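2-dehydro-3-deoxy-D-arabinonate dehydratase (Sulfolobus solfataricus, PDB 2Q18) catalyses the magnesium-dependent dehydration of 2-dehydro-3-deoxy-D-arabinonate to 2,5-dioxopentanoate in a pentose oxidation pathway leading to 2-oxoglutarate. Local coordinates at residues Ile23-Glu28 / Asp46-Ile51; Lys2-Val7 / Ile65-Pro70; Ala132-Ser137 / Val165-Leu170. All blocks are in the same frame, centred on the assembly; numbering follows the deposited sequence.

Interaction 1. Residues Ile23-Glu28 / Asp46-Ile51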
loop_
_atom_site.group_PDB
_atom_site.type_symbol
_atom_site.label_atom_id
_atom_site.label_comp_id
_atom_site.label_asym_id
_atom_site.label_seq_id
_atom_site.Cartn_x
_atom_site.Cartn_y
_atom_site.Cartn_z
ATOM N N ILE A 23 31.320 -3.317 -0.231
ATOM C CA ILE A 23 29.971 -3.200 -0.773
ATOM C C ILE A 23 28.930 -3.168 0.344
ATOM O O ILE A 23 28.938 -4.018 1.242
ATOM C CB ILE A 23 29.677 -4.323 -1.796
ATOM C CG1 ILE A 23 30.646 -4.202 -2.980
ATOM C CG2 ILE A 23 28.223 -4.271 -2.282
ATOM C CD1 ILE A 23 30.690 -5.401 -3.857
ATOM N N ILE A 24 28.050 -2.171 0.278
ATOM C CA ILE A 24 26.979 -1.988 1.251
ATOM C C ILE A 24 25.611 -2.263 0.616
ATOM O O ILE A 24 25.289 -1.721 -0.443
ATOM C CB ILE A 24 27.002 -0.555 1.853
ATOM C CG1 ILE A 24 28.362 -0.271 2.505
ATOM C CG2 ILE A 24 25.863 -0.363 2.870
ATOM C CD1 ILE A 24 28.511 1.147 3.039
ATOM N N ARG A 25 24.825 -3.121 1.258
ATOM C CA ARG A 25 23.429 -3.314 0.881
ATOM C C ARG A 25 22.604 -2.195 1.502
ATOM O O ARG A 25 22.606 -2.017 2.726
ATOM C CB ARG A 25 22.923 -4.672 1.355
ATOM C CG ARG A 25 21.437 -4.891 1.130
ATOM C CD ARG A 25 21.099 -6.350 1.249
ATOM N NE ARG A 25 19.658 -6.573 1.240
ATOM C CZ ARG A 25 19.087 -7.744 0.977
ATOM N NH1 ARG A 25 19.835 -8.808 0.687
ATOM N NH2 ARG A 25 17.767 -7.852 0.998
ATOM N N LEU A 26 21.900 -1.450 0.653
ATOM C CA LEU A 26 21.170 -0.260 1.083
ATOM C C LEU A 26 19.856 -0.584 1.777
ATOM O O LEU A 26 19.126 -1.485 1.356
ATOM C CB LEU A 26 20.911 0.670 -0.107
ATOM C CG LEU A 26 22.123 1.225 -0.864
ATOM C CD1 LEU A 26 21.667 2.276 -1.862
ATOM C CD2 LEU A 26 23.149 1.810 0.088
ATOM N N ASP A 27 19.571 0.166 2.841
ATOM C CA ASP A 27 18.291 0.098 3.545
ATOM C C ASP A 27 17.205 0.875 2.809
ATOM O O ASP A 27 16.043 0.480 2.827
ATOM C CB ASP A 27 18.415 0.692 4.951
ATOM C CG ASP A 27 19.274 -0.139 5.879
ATOM O OD1 ASP A 27 19.579 -1.310 5.565
ATOM O OD2 ASP A 27 19.637 0.392 6.944
ATOM N N GLU A 28 17.598 1.989 2.191
ATOM C CA GLU A 28 16.670 2.935 1.569
ATOM C C GLU A 28 16.553 2.734 0.058
ATOM O O GLU A 28 17.455 2.167 -0.574
ATOM C CB GLU A 28 17.146 4.373 1.802
ATOM C CG GLU A 28 17.337 4.785 3.249
ATOM C CD GLU A 28 17.527 6.283 3.396
ATOM O OE1 GLU A 28 18.601 6.804 3.020
ATOM O OE2 GLU A 28 16.596 6.943 3.896
ATOM N N ASP A 46 24.055 -2.439 5.436
ATOM C CA ASP A 46 25.026 -3.390 5.970
ATOM C C ASP A 46 26.071 -3.762 4.931
ATOM O O ASP A 46 25.750 -3.919 3.746
ATOM C CB ASP A 46 24.333 -4.674 6.430
ATOM C CG ASP A 46 23.329 -4.441 7.543
ATOM O OD1 ASP A 46 23.563 -3.567 8.407
ATOM O OD2 ASP A 46 22.307 -5.154 7.557
ATOM N N ARG A 47 27.314 -3.921 5.381
ATOM C CA ARG A 47 28.370 -4.436 4.524
ATOM C C ARG A 47 28.070 -5.886 4.177
ATOM O O ARG A 47 27.796 -6.705 5.060
ATOM C CB ARG A 47 29.750 -4.317 5.187
ATOM C CG ARG A 47 30.872 -4.940 4.351
ATOM C CD ARG A 47 32.244 -4.745 4.969
ATOM N NE ARG A 47 33.298 -5.240 4.081
ATOM C CZ ARG A 47 33.817 -6.466 4.126
ATOM N NH1 ARG A 47 34.770 -6.809 3.268
ATOM N NH2 ARG A 47 33.393 -7.350 5.026
ATOM N N VAL A 48 28.109 -6.186 2.883
ATOM C CA VAL A 48 27.861 -7.533 2.395
ATOM C C VAL A 48 29.101 -8.131 1.738
ATOM O O VAL A 48 29.938 -7.414 1.183
ATOM C CB VAL A 48 26.659 -7.601 1.398
ATOM C CG1 VAL A 48 25.346 -7.352 2.122
ATOM C CG2 VAL A 48 26.836 -6.619 0.242
ATOM N N THR A 49 29.213 -9.449 1.830
ATOM C CA THR A 49 30.212 -10.202 1.088
ATOM C C THR A 49 29.449 -11.136 0.154
ATOM O O THR A 49 28.257 -11.391 0.359
ATOM C CB THR A 49 31.141 -11.009 2.028
ATOM O OG1 THR A 49 30.365 -11.948 2.782
ATOM C CG2 THR A 49 31.873 -10.081 2.995
ATOM N N GLY A 50 30.119 -11.627 -0.882
ATOM C CA GLY A 50 29.482 -12.553 -1.814
ATOM C C GLY A 50 28.702 -11.881 -2.929
ATOM O O GLY A 50 28.075 -12.560 -3.746
ATOM N N ILE A 51 28.720 -10.549 -2.954
ATOM C CA ILE A 51 28.195 -9.800 -4.091
ATOM C C ILE A 51 29.391 -9.413 -4.952
ATOM O O ILE A 51 30.171 -8.518 -4.600
ATOM C CB ILE A 51 27.372 -8.541 -3.668
ATOM C CG1 ILE A 51 26.240 -8.912 -2.692
ATOM C CG2 ILE A 51 26.832 -7.799 -4.898
ATOM C CD1 ILE A 51 25.250 -9.956 -3.208
HETATM O O HOH W 1 31.996 -5.877 0.964
#

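Interaction 2. Residues Lys2-Val7 / Ile65-Pro70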
loop_
_atom_site.group_PDB
_atom_site.type_symbol
_atom_site.label_atom_id
_atom_site.label_comp_id
_atom_site.label_asym_id
_atom_site.label_seq_id
_atom_site.Cartn_x
_atom_site.Cartn_y
_atom_site.Cartn_z
ATOM N N LYS A 2 29.432 4.462 -5.267
ATOM C CA LYS A 2 28.934 4.078 -6.583
ATOM C C LYS A 2 27.783 3.096 -6.409
ATOM O O LYS A 2 27.949 1.993 -5.885
ATOM C CB LYS A 2 30.050 3.509 -7.464
ATOM C CG LYS A 2 31.204 4.480 -7.668
ATOM C CD LYS A 2 32.255 3.953 -8.624
ATOM C CE LYS A 2 33.383 4.970 -8.760
ATOM N NZ LYS A 2 34.429 4.524 -9.715
ATOM N N LEU A 3 26.611 3.522 -6.857
ATOM C CA LEU A 3 25.370 2.830 -6.573
ATOM C C LEU A 3 24.925 1.980 -7.759
ATOM O O LEU A 3 24.893 2.455 -8.893
ATOM C CB LEU A 3 24.310 3.874 -6.215
ATOM C CG LEU A 3 22.885 3.486 -5.851
ATOM C CD1 LEU A 3 22.356 4.466 -4.809
ATOM C CD2 LEU A 3 22.023 3.519 -7.103
ATOM N N PHE A 4 24.591 0.724 -7.485
ATOM C CA PHE A 4 24.008 -0.150 -8.497
ATOM C C PHE A 4 22.791 -0.891 -7.953
ATOM O O PHE A 4 22.523 -0.865 -6.751
ATOM C CB PHE A 4 25.055 -1.106 -9.111
ATOM C CG PHE A 4 25.673 -2.087 -8.136
ATOM C CD1 PHE A 4 26.711 -1.697 -7.290
ATOM C CD2 PHE A 4 25.254 -3.417 -8.112
ATOM C CE1 PHE A 4 27.299 -2.607 -6.405
ATOM C CE2 PHE A 4 25.839 -4.338 -7.238
ATOM C CZ PHE A 4 26.862 -3.931 -6.382
ATOM N N ARG A 5 22.047 -1.530 -8.848
ATOM C CA ARG A 5 20.835 -2.238 -8.465
ATOM C C ARG A 5 20.726 -3.538 -9.245
ATOM O O ARG A 5 21.078 -3.601 -10.432
ATOM C CB ARG A 5 19.598 -1.353 -8.694
ATOM C CG ARG A 5 18.287 -1.893 -8.098
ATOM C CD ARG A 5 17.142 -0.884 -8.239
ATOM N NE ARG A 5 16.848 -0.572 -9.637
ATOM C CZ ARG A 5 15.705 -0.054 -10.074
ATOM N NH1 ARG A 5 14.723 0.225 -9.224
ATOM N NH2 ARG A 5 15.542 0.188 -11.367
ATOM N N VAL A 6 20.259 -4.576 -8.560
ATOM C CA VAL A 6 19.989 -5.862 -9.187
ATOM C C VAL A 6 18.510 -6.191 -9.067
ATOM O O VAL A 6 17.823 -5.697 -8.165
ATOM C CB VAL A 6 20.838 -7.023 -8.565
ATOM C CG1 VAL A 6 22.326 -6.681 -8.583
ATOM C CG2 VAL A 6 20.376 -7.356 -7.137
ATOM N N VAL A 7 18.026 -7.014 -9.990
ATOM C CA VAL A 7 16.709 -7.619 -9.870
ATOM C C VAL A 7 16.914 -9.094 -9.505
ATOM O O VAL A 7 17.782 -9.773 -10.066
ATOM C CB VAL A 7 15.835 -7.403 -11.150
ATOM C CG1 VAL A 7 16.470 -8.048 -12.390
ATOM C CG2 VAL A 7 14.405 -7.905 -10.938
ATOM N N ILE A 65 20.734 -13.185 -9.258
ATOM C CA ILE A 65 20.727 -11.720 -9.341
ATOM C C ILE A 65 21.222 -11.213 -10.699
ATOM O O ILE A 65 22.168 -11.759 -11.271
ATOM C CB ILE A 65 21.511 -11.033 -8.177
ATOM C CG1 ILE A 65 23.024 -11.260 -8.297
ATOM C CG2 ILE A 65 20.972 -11.491 -6.811
ATOM C CD1 ILE A 65 23.869 -10.438 -7.325
ATOM N N ARG A 66 20.574 -10.167 -11.201
ATOM C CA ARG A 66 20.952 -9.559 -12.469
ATOM C C ARG A 66 20.993 -8.038 -12.337
ATOM O O ARG A 66 20.028 -7.421 -11.869
ATOM C CB ARG A 66 19.969 -9.975 -13.570
ATOM C CG ARG A 66 20.328 -9.444 -14.953
ATOM C CD ARG A 66 19.326 -9.878 -16.019
ATOM N NE ARG A 66 17.969 -9.377 -15.791
ATOM C CZ ARG A 66 17.558 -8.136 -16.058
ATOM N NH1 ARG A 66 18.397 -7.232 -16.549
ATOM N NH2 ARG A 66 16.302 -7.793 -15.818
ATOM N N ILE A 67 22.108 -7.438 -12.753
ATOM C CA ILE A 67 22.253 -5.985 -12.721
ATOM C C ILE A 67 21.236 -5.333 -13.668
ATOM O O ILE A 67 20.855 -5.915 -14.688
ATOM C CB ILE A 67 23.721 -5.542 -13.016
ATOM C CG1 ILE A 67 23.948 -4.077 -12.616
ATOM C CG2 ILE A 67 24.113 -5.838 -14.487
ATOM C CD1 ILE A 67 25.415 -3.651 -12.566
ATOM N N THR A 68 20.765 -4.146 -13.304
ATOM C CA THR A 68 19.768 -3.443 -14.111
ATOM C C THR A 68 19.985 -1.930 -14.005
ATOM O O THR A 68 21.068 -1.489 -13.606
ATOM C CB THR A 68 18.314 -3.892 -13.740
ATOM O OG1 THR A 68 17.372 -3.299 -14.645
ATOM C CG2 THR A 68 17.954 -3.537 -12.284
ATOM N N LYS A 69 18.983 -1.139 -14.385
ATOM C CA LYS A 69 19.007 0.309 -14.134
ATOM C C LYS A 69 19.254 0.536 -12.645
ATOM O O LYS A 69 18.595 -0.097 -11.821
ATOM C CB LYS A 69 17.669 0.949 -14.522
ATOM C CG LYS A 69 17.367 0.962 -16.010
ATOM C CD LYS A 69 15.944 1.456 -16.283
ATOM C CE LYS A 69 14.916 0.359 -16.014
ATOM N NZ LYS A 69 13.596 0.677 -16.588
ATOM N N PRO A 70 20.228 1.396 -12.291
ATOM C CA PRO A 70 20.494 1.667 -10.872
ATOM C C PRO A 70 19.344 2.370 -10.128
ATOM O O PRO A 70 19.229 2.227 -8.907
ATOM C CB PRO A 70 21.750 2.550 -10.900
ATOM C CG PRO A 70 21.803 3.115 -12.265
ATOM C CD PRO A 70 21.161 2.114 -13.178
HETATM O O HOH W 2 22.734 -0.897 -11.603
#

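Interaction 3. Residues Ala132-Ser137 / Val165-Leu170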
loop_
_atom_site.group_PDB
_atom_site.type_symbol
_atom_site.label_atom_id
_atom_site.label_comp_id
_atom_site.label_asym_id
_atom_site.label_seq_id
_atom_site.Cartn_x
_atom_site.Cartn_y
_atom_site.Cartn_z
ATOM N N ALA A 132 16.840 -0.455 -28.378
ATOM C CA ALA A 132 16.055 -0.795 -29.556
ATOM C C ALA A 132 16.244 0.181 -30.706
ATOM O O ALA A 132 16.587 1.350 -30.501
ATOM C CB ALA A 132 14.572 -0.931 -29.196
ATOM N N VAL A 133 16.049 -0.334 -31.920
ATOM C CA VAL A 133 15.997 0.468 -33.134
ATOM C C VAL A 133 14.558 0.370 -33.598
ATOM O O VAL A 133 14.024 -0.736 -33.723
ATOM C CB VAL A 133 16.959 -0.076 -34.242
ATOM C CG1 VAL A 133 16.774 0.678 -35.554
ATOM C CG2 VAL A 133 18.410 0.015 -33.792
ATOM N N ARG A 134 13.925 1.519 -33.829
ATOM C CA ARG A 134 12.545 1.563 -34.310
ATOM C C ARG A 134 12.403 0.750 -35.599
ATOM O O ARG A 134 13.317 0.723 -36.427
ATOM C CB ARG A 134 12.115 3.014 -34.568
ATOM C CG ARG A 134 11.944 3.892 -33.317
ATOM C CD ARG A 134 11.517 5.322 -33.698
ATOM N NE ARG A 134 10.304 5.287 -34.511
ATOM C CZ ARG A 134 9.091 5.623 -34.091
ATOM N NH1 ARG A 134 8.898 6.088 -32.857
ATOM N NH2 ARG A 134 8.067 5.516 -34.925
ATOM N N SER A 135 11.252 0.099 -35.756
ATOM C CA SER A 135 10.934 -0.681 -36.948
ATOM C C SER A 135 10.958 0.156 -38.229
ATOM O O SER A 135 11.181 -0.379 -39.319
ATOM C CB SER A 135 9.564 -1.339 -36.797
ATOM O OG SER A 135 8.545 -0.360 -36.667
ATOM N N ASP A 136 10.734 1.462 -38.087
ATOM C CA ASP A 136 10.646 2.370 -39.229
ATOM C C ASP A 136 11.846 3.307 -39.357
ATOM O O ASP A 136 11.785 4.308 -40.072
ATOM C CB ASP A 136 9.331 3.165 -39.190
ATOM C CG ASP A 136 9.193 4.039 -37.939
ATOM O OD1 ASP A 136 10.062 3.981 -37.036
ATOM O OD2 ASP A 136 8.200 4.793 -37.869
ATOM N N SER A 137 12.933 2.983 -38.663
ATOM C CA SER A 137 14.176 3.732 -38.809
ATOM C C SER A 137 15.204 2.911 -39.579
ATOM O O SER A 137 15.382 1.720 -39.313
ATOM C CB SER A 137 14.749 4.124 -37.449
ATOM O OG SER A 137 15.993 4.784 -37.605
ATOM N N VAL A 165 19.563 6.951 -27.464
ATOM C CA VAL A 165 19.386 6.235 -28.729
ATOM C C VAL A 165 18.462 7.046 -29.643
ATOM O O VAL A 165 17.327 7.367 -29.272
ATOM C CB VAL A 165 18.845 4.794 -28.516
ATOM C CG1 VAL A 165 18.894 4.001 -29.815
ATOM C CG2 VAL A 165 19.637 4.065 -27.426
ATOM N N SER A 166 18.958 7.369 -30.836
ATOM C CA SER A 166 18.308 8.357 -31.698
ATOM C C SER A 166 18.112 7.880 -33.135
ATOM O O SER A 166 19.078 7.505 -33.807
ATOM C CB SER A 166 19.123 9.650 -31.703
ATOM O OG SER A 166 19.433 10.064 -30.386
ATOM N N ALA A 167 16.863 7.908 -33.601
ATOM C CA ALA A 167 16.554 7.621 -34.999
ATOM C C ALA A 167 16.908 8.842 -35.848
ATOM O O ALA A 167 16.043 9.647 -36.210
ATOM C CB ALA A 167 15.101 7.240 -35.159
ATOM N N ARG A 168 18.197 8.971 -36.146
ATOM C CA ARG A 168 18.746 10.145 -36.818
ATOM C C ARG A 168 18.114 10.446 -38.179
ATOM O O ARG A 168 18.043 11.609 -38.585
ATOM C CB ARG A 168 20.267 10.022 -36.944
ATOM C CG ARG A 168 21.028 10.103 -35.619
ATOM C CD ARG A 168 21.066 11.529 -35.043
ATOM N NE ARG A 168 21.391 12.528 -36.062
ATOM C CZ ARG A 168 22.617 12.776 -36.518
ATOM N NH1 ARG A 168 23.663 12.106 -36.046
ATOM N NH2 ARG A 168 22.799 13.698 -37.453
ATOM N N ASP A 169 17.647 9.409 -38.870
ATOM C CA ASP A 169 17.005 9.589 -40.174
ATOM C C ASP A 169 15.663 10.305 -40.058
ATOM O O ASP A 169 15.346 11.162 -40.885
ATOM C CB ASP A 169 16.859 8.259 -40.931
ATOM C CG ASP A 169 16.092 7.204 -40.147
ATOM O OD1 ASP A 169 16.222 7.154 -38.902
ATOM O OD2 ASP A 169 15.362 6.413 -40.786
ATOM N N LEU A 170 14.886 9.961 -39.029
ATOM C CA LEU A 170 13.593 10.603 -38.795
ATOM C C LEU A 170 13.771 12.078 -38.429
ATOM O O LEU A 170 13.016 12.933 -38.891
ATOM C CB LEU A 170 12.780 9.854 -37.728
ATOM C CG LEU A 170 12.455 8.370 -37.961
ATOM C CD1 LEU A 170 11.481 7.848 -36.906
ATOM C CD2 LEU A 170 11.903 8.113 -39.358
#

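Interaction 1. Residues Ile23-Glu28 / Asp46-Ile51
I23 meets V48 through both backbone and side chain. Its carbonyl O accepts the N-H of V48 at 2.8 Å, and an N-H...O angle of 169°, with the donor nearly along the C=O axis, makes this bond straight. The return link runs through water: the solvent molecule takes the N-H of I23 and donates to V48 O at 2.6 Å. CG2 of I23, anti to its backbone N, touches CG2 of V48 at 3.7 Å, while CD1 reaches I51 O at 3.2 Å.

I24 sits opposite R47 as a non-hydrogen-bonded antiparallel pair, their CA atoms only 4.3 Å apart. Both side chains leave on the face opposite that of I23, R25, D46 and V48, and CA of I24 makes a C-H...O contact with D46 O.

R25 closes the register with D46 as a hydrogen-bonded pair. R25 N donates to D46 O at 2.8 Å, and D46 N returns a more bent bond to R25 O at 3.1 Å. CB of R25 packs on V48 CG1 at 3.7 Å; beyond it the extended chain carries the guanidinium to D27 and D46 of the second subunit.

The short strands run at 121° between N-to-C directions, a strongly twisted antiparallel pairing. Because R47, V48 and T49 also pair antiparallel with a strand of the second subunit, this is a sheet continued across a subunit interface.

Interaction 2. Residues Lys2-Val7 / Ile65-Pro70
V7 and R66 run alongside each other as a hydrogen-bonded antiparallel pair: V7 N donates to R66 O at 2.8 Å, and R66 N to V7 O in return. The methyl CG1 of V7 rests over one face of the R66 guanidinium, 3.4 Å from NH2. The arginine chain bends at chi3 (62°), which turns NE back over the valine. On the other face of the paired strands, V6 CG2 touches CB of I65 at 4.0 Å, and I67 CD1 reaches CB of F4 at a looser 4.3 Å. Further along, L3 CD2 settles against CB of P70 at 3.9 Å.

At T68 direct bonding is interrupted: R5 O still takes the N-H of T68 at 2.9 Å, but a water joins R5 N to T68 O. The chain then turns back, and P70 again lies beside R5. The R5 side chain runs alongside K69, its CB against P70 O; NE gives K69 O a bond of 2.8 Å, the oxygen lying 17° out of the guanidinium plane, and NH2 adds a weak second one.

R5 thus has its guanidinium shared between K69 O and D72, with Y12 in cation-pi contact, while R66 has E129 at NH1. The chemistry implies that the R5 side chain and the water supplement the strand bonds where segment 65-70 turns off.

Interaction 3. Residues Ala132-Ser137 / Val165-Leu170
S137 OG is held by several groups. It donates to D169 OD1 at 2.7 Å, meeting that oxygen on its syn side but 26° out of the carboxylate plane, and it also has a hydrogen bond with T140 OG1 and a weak one with W139 N. CG of D169 stands between its own backbone N and carbonyl carbon (chi1 57°), which brings it within 3.5 Å of S137 OG; the other oxygen, OD2, accepts E138 N. CB of A167 lies 3.6 Å from S137 OG.

A167 is the N-cap of the helix that starts at R168 and the centre of an inverse gamma turn, so in this FAH-family fold the chain passes directly from strand 156-167 into the helix, against the type I turn R134-S137 that follows strand 131-133.

Within that turn R134 grips D136 side-on, NE to OD1 at 2.9 Å and NH2 to OD2 at 3.0 Å, with both oxygens close to the guanidinium plane. L170 crosses this pair at about a right angle, placing CD1 3.7 Å from R134 NE and CD2 3.9 Å from D136 O. R112 and R242 of the third subunit also salt-bridge D136 OD2.

At the other end V165 CG1 lies 3.6 Å from A132 O, which is hydrogen-bonded to Y184 OH. V165 directly follows the magnesium ligand D164, and S166 OG is hydrogen-bonded to the substrate-binding K182.

From the N terminus, strand 2-8 opens the outer loop, which interaction 2 closes when the chain returns at 65-70. Interaction 1 forms inside that loop, joining strand 23-26 to strand 45-49, with helix 30-40 lying between them in sequence. The two touch: L26 CD1 packs on L3 CD1 at 3.7 Å and I51 CG2 on F4 CZ at 4.1 Å, so the two contacts share a packed boundary. Interaction 3 follows in series, crossing neither, and ties the end of strand 131-133 to the start of helix 168-173. Its centre is 39 Å from that of interaction 1, on the opposite side of the chain's centre, and 27 Å from that of interaction 2.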